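Local coordinates for DUAL specificity protein phosphatase 14 (Homo sapiens, PDB 2WGP) that dephosphorylates phosphotyrosine, phosphoserine and phosphothreonine in proteins, inactivating the MAP kinases ERK, JNK and p38 and damping T-cell receptor signalling through TAB1, at the interface of chains A and B. Numbering follows the deposited sequence. Chains: chain A/B, DUAL specificity protein phosphatase 14.

The interface of chains A and B. Residues chain A 148, 175, 177, 184-185, 187-188; chain B 86-87, 91.
B:Leu87 pushes its isobutyl group between the end of helix 182-188 and the turn that joins strands 172-175 and 178-181 of chain A; the centre of this contact lies about 21 Å from the catalytic nucleophile A:Cys110. Its chi1 of -69° carries CG towards chain A, and with chi2 at 177° the two methyls part. CD1 meets CB of A:Tyr184 at 3.9 Å and also touches NH2 of A:Arg148, while CD2 lies against CB of A:Ser188 and, in plane, at the edge of the A:Tyr177 ring. A branched, uncharged side chain suits this place, having nothing polar of its own to satisfy.

Beside it the packing is tight. B:Gly86 lays its CA over the centre of the A:Tyr177 ring, 3.4 Å from the centroid, a CH-pi contact; a side chain at this position would point into the ring, so glycine suits it. The wide, flat ring of A:Tyr177 offers a face to B:Gly86 and an edge to B:Leu87, and its backbone N hydrogen-bonds to the OG1 hydroxyl of A:Thr175, which probably steadies the turn. An alanine in place of A:Tyr177 would probably leave the B:Gly86 CA without its aromatic platform and open a gap beside the CD2 methyl of B:Leu87.

The A:Arg148 guanidinium lies face to face with the A:Tyr184 ring and forms a salt bridge with A:Glu187, NH1 to the carboxylate OE2 at 3.2 Å, probably steadying the long arm. The small A:Ser188 lets B:Leu87 approach: its OG donates a hydrogen bond to the carbonyl O of A:Glu185 at 2.6 Å, tilted 17° from the carbonyl plane, leaving CB to face the leucine.

Towards B:Thr91 the contact is looser and wetter: its CG2 methyl stands 3.7 Å from A:Ser188 O, and water replaces direct polar bonds. Identical polypeptides meet here through different surfaces, perhaps through crystal packing. Water 1 joins the carbonyl O atoms of A:Ser188 and B:Leu87, 2.8 Å from each, and meets the backbone N of B:Thr91 at 3.1 Å.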
loop_
_atom_site.group_PDB
_atom_site.type_symbol
_atom_site.label_atom_id
_atom_site.label_comp_id
_atom_site.label_asym_id
_atom_site.label_seq_id
_atom_site.Cartn_x
_atom_site.Cartn_y
_atom_site.Cartn_z
ATOM N N ARG A 148 12.572 -18.023 -14.036
ATOM C CA ARG A 148 11.962 -16.696 -13.922
ATOM C C ARG A 148 11.633 -16.395 -12.447
ATOM O O ARG A 148 10.484 -16.416 -12.038
ATOM C CB ARG A 148 10.696 -16.639 -14.783
ATOM C CG ARG A 148 10.161 -15.257 -15.002
ATOM C CD ARG A 148 10.725 -14.617 -16.214
ATOM N NE ARG A 148 10.109 -13.334 -16.486
ATOM C CZ ARG A 148 10.457 -12.516 -17.476
ATOM N NH1 ARG A 148 11.465 -12.821 -18.264
ATOM N NH2 ARG A 148 9.777 -11.381 -17.667
ATOM N N THR A 175 9.235 -0.359 -15.663
ATOM C CA THR A 175 8.772 -0.453 -17.035
ATOM C C THR A 175 7.282 -0.137 -17.005
ATOM O O THR A 175 6.689 -0.057 -15.920
ATOM C CB THR A 175 9.023 -1.856 -17.644
ATOM O OG1 THR A 175 8.002 -2.763 -17.215
ATOM C CG2 THR A 175 10.403 -2.398 -17.262
ATOM N N TYR A 177 5.101 -2.114 -17.435
ATOM C CA TYR A 177 4.445 -3.336 -16.972
ATOM C C TYR A 177 4.786 -3.714 -15.533
ATOM O O TYR A 177 4.425 -4.782 -15.070
ATOM C CB TYR A 177 4.796 -4.467 -17.954
ATOM C CG TYR A 177 4.599 -4.034 -19.390
ATOM C CD1 TYR A 177 3.408 -3.443 -19.797
ATOM C CD2 TYR A 177 5.607 -4.186 -20.346
ATOM C CE1 TYR A 177 3.218 -3.010 -21.086
ATOM C CE2 TYR A 177 5.417 -3.764 -21.659
ATOM C CZ TYR A 177 4.210 -3.188 -22.029
ATOM O OH TYR A 177 3.969 -2.746 -23.310
ATOM N N TYR A 184 15.047 -8.716 -17.390
ATOM C CA TYR A 184 13.718 -8.997 -17.950
ATOM C C TYR A 184 13.331 -7.935 -18.975
ATOM O O TYR A 184 12.717 -8.238 -19.992
ATOM C CB TYR A 184 12.649 -9.045 -16.867
ATOM C CG TYR A 184 12.678 -10.263 -15.950
ATOM C CD1 TYR A 184 13.655 -11.262 -16.069
ATOM C CD2 TYR A 184 11.720 -10.400 -14.942
ATOM C CE1 TYR A 184 13.675 -12.341 -15.214
ATOM C CE2 TYR A 184 11.726 -11.456 -14.090
ATOM C CZ TYR A 184 12.712 -12.440 -14.216
ATOM O OH TYR A 184 12.722 -13.531 -13.371
ATOM N N GLU A 185 13.674 -6.682 -18.693
ATOM C CA GLU A 185 13.388 -5.600 -19.644
ATOM C C GLU A 185 14.207 -5.837 -20.921
ATOM O O GLU A 185 13.685 -5.721 -22.030
ATOM C CB GLU A 185 13.714 -4.253 -19.003
ATOM C CG GLU A 185 13.034 -3.070 -19.642
ATOM C CD GLU A 185 13.794 -2.527 -20.828
ATOM O OE1 GLU A 185 15.010 -2.810 -20.905
ATOM O OE2 GLU A 185 13.194 -1.796 -21.661
ATOM N N GLU A 187 15.451 -8.679 -22.126
ATOM C CA GLU A 187 14.856 -9.832 -22.807
ATOM C C GLU A 187 13.592 -9.479 -23.637
ATOM O O GLU A 187 13.382 -10.065 -24.702
ATOM C CB GLU A 187 14.507 -10.944 -21.787
ATOM C CG GLU A 187 15.750 -11.688 -21.220
ATOM C CD GLU A 187 15.442 -12.552 -19.994
ATOM O OE1 GLU A 187 16.384 -12.876 -19.233
ATOM O OE2 GLU A 187 14.252 -12.901 -19.814
ATOM N N SER A 188 12.787 -8.533 -23.147
ATOM C CA SER A 188 11.514 -8.113 -23.782
ATOM C C SER A 188 11.715 -7.393 -25.123
ATOM O O SER A 188 10.782 -7.280 -25.924
ATOM C CB SER A 188 10.683 -7.208 -22.856
ATOM O OG SER A 188 11.211 -5.890 -22.766
ATOM N N GLY B 86 2.957 -7.767 -19.944
ATOM C CA GLY B 86 3.313 -6.860 -21.012
ATOM C C GLY B 86 4.706 -7.041 -21.601
ATOM O O GLY B 86 4.942 -6.693 -22.765
ATOM N N LEU B 87 5.627 -7.581 -20.802
ATOM C CA LEU B 87 6.983 -7.846 -21.254
ATOM C C LEU B 87 7.006 -8.942 -22.323
ATOM O O LEU B 87 8.024 -9.149 -22.976
ATOM C CB LEU B 87 7.885 -8.236 -20.063
ATOM C CG LEU B 87 8.239 -7.177 -19.007
ATOM C CD1 LEU B 87 9.083 -7.748 -17.842
ATOM C CD2 LEU B 87 8.974 -5.989 -19.630
ATOM N N THR B 91 7.087 -10.118 -27.908
ATOM C CA THR B 91 7.744 -11.387 -28.219
ATOM C C THR B 91 6.739 -12.483 -28.596
ATOM O O THR B 91 6.968 -13.226 -29.571
ATOM C CB THR B 91 8.725 -11.820 -27.105
ATOM O OG1 THR B 91 8.017 -12.010 -25.889
ATOM C CG2 THR B 91 9.820 -10.732 -26.885
HETATM O O HOH W 1 8.192 -8.308 -25.606
#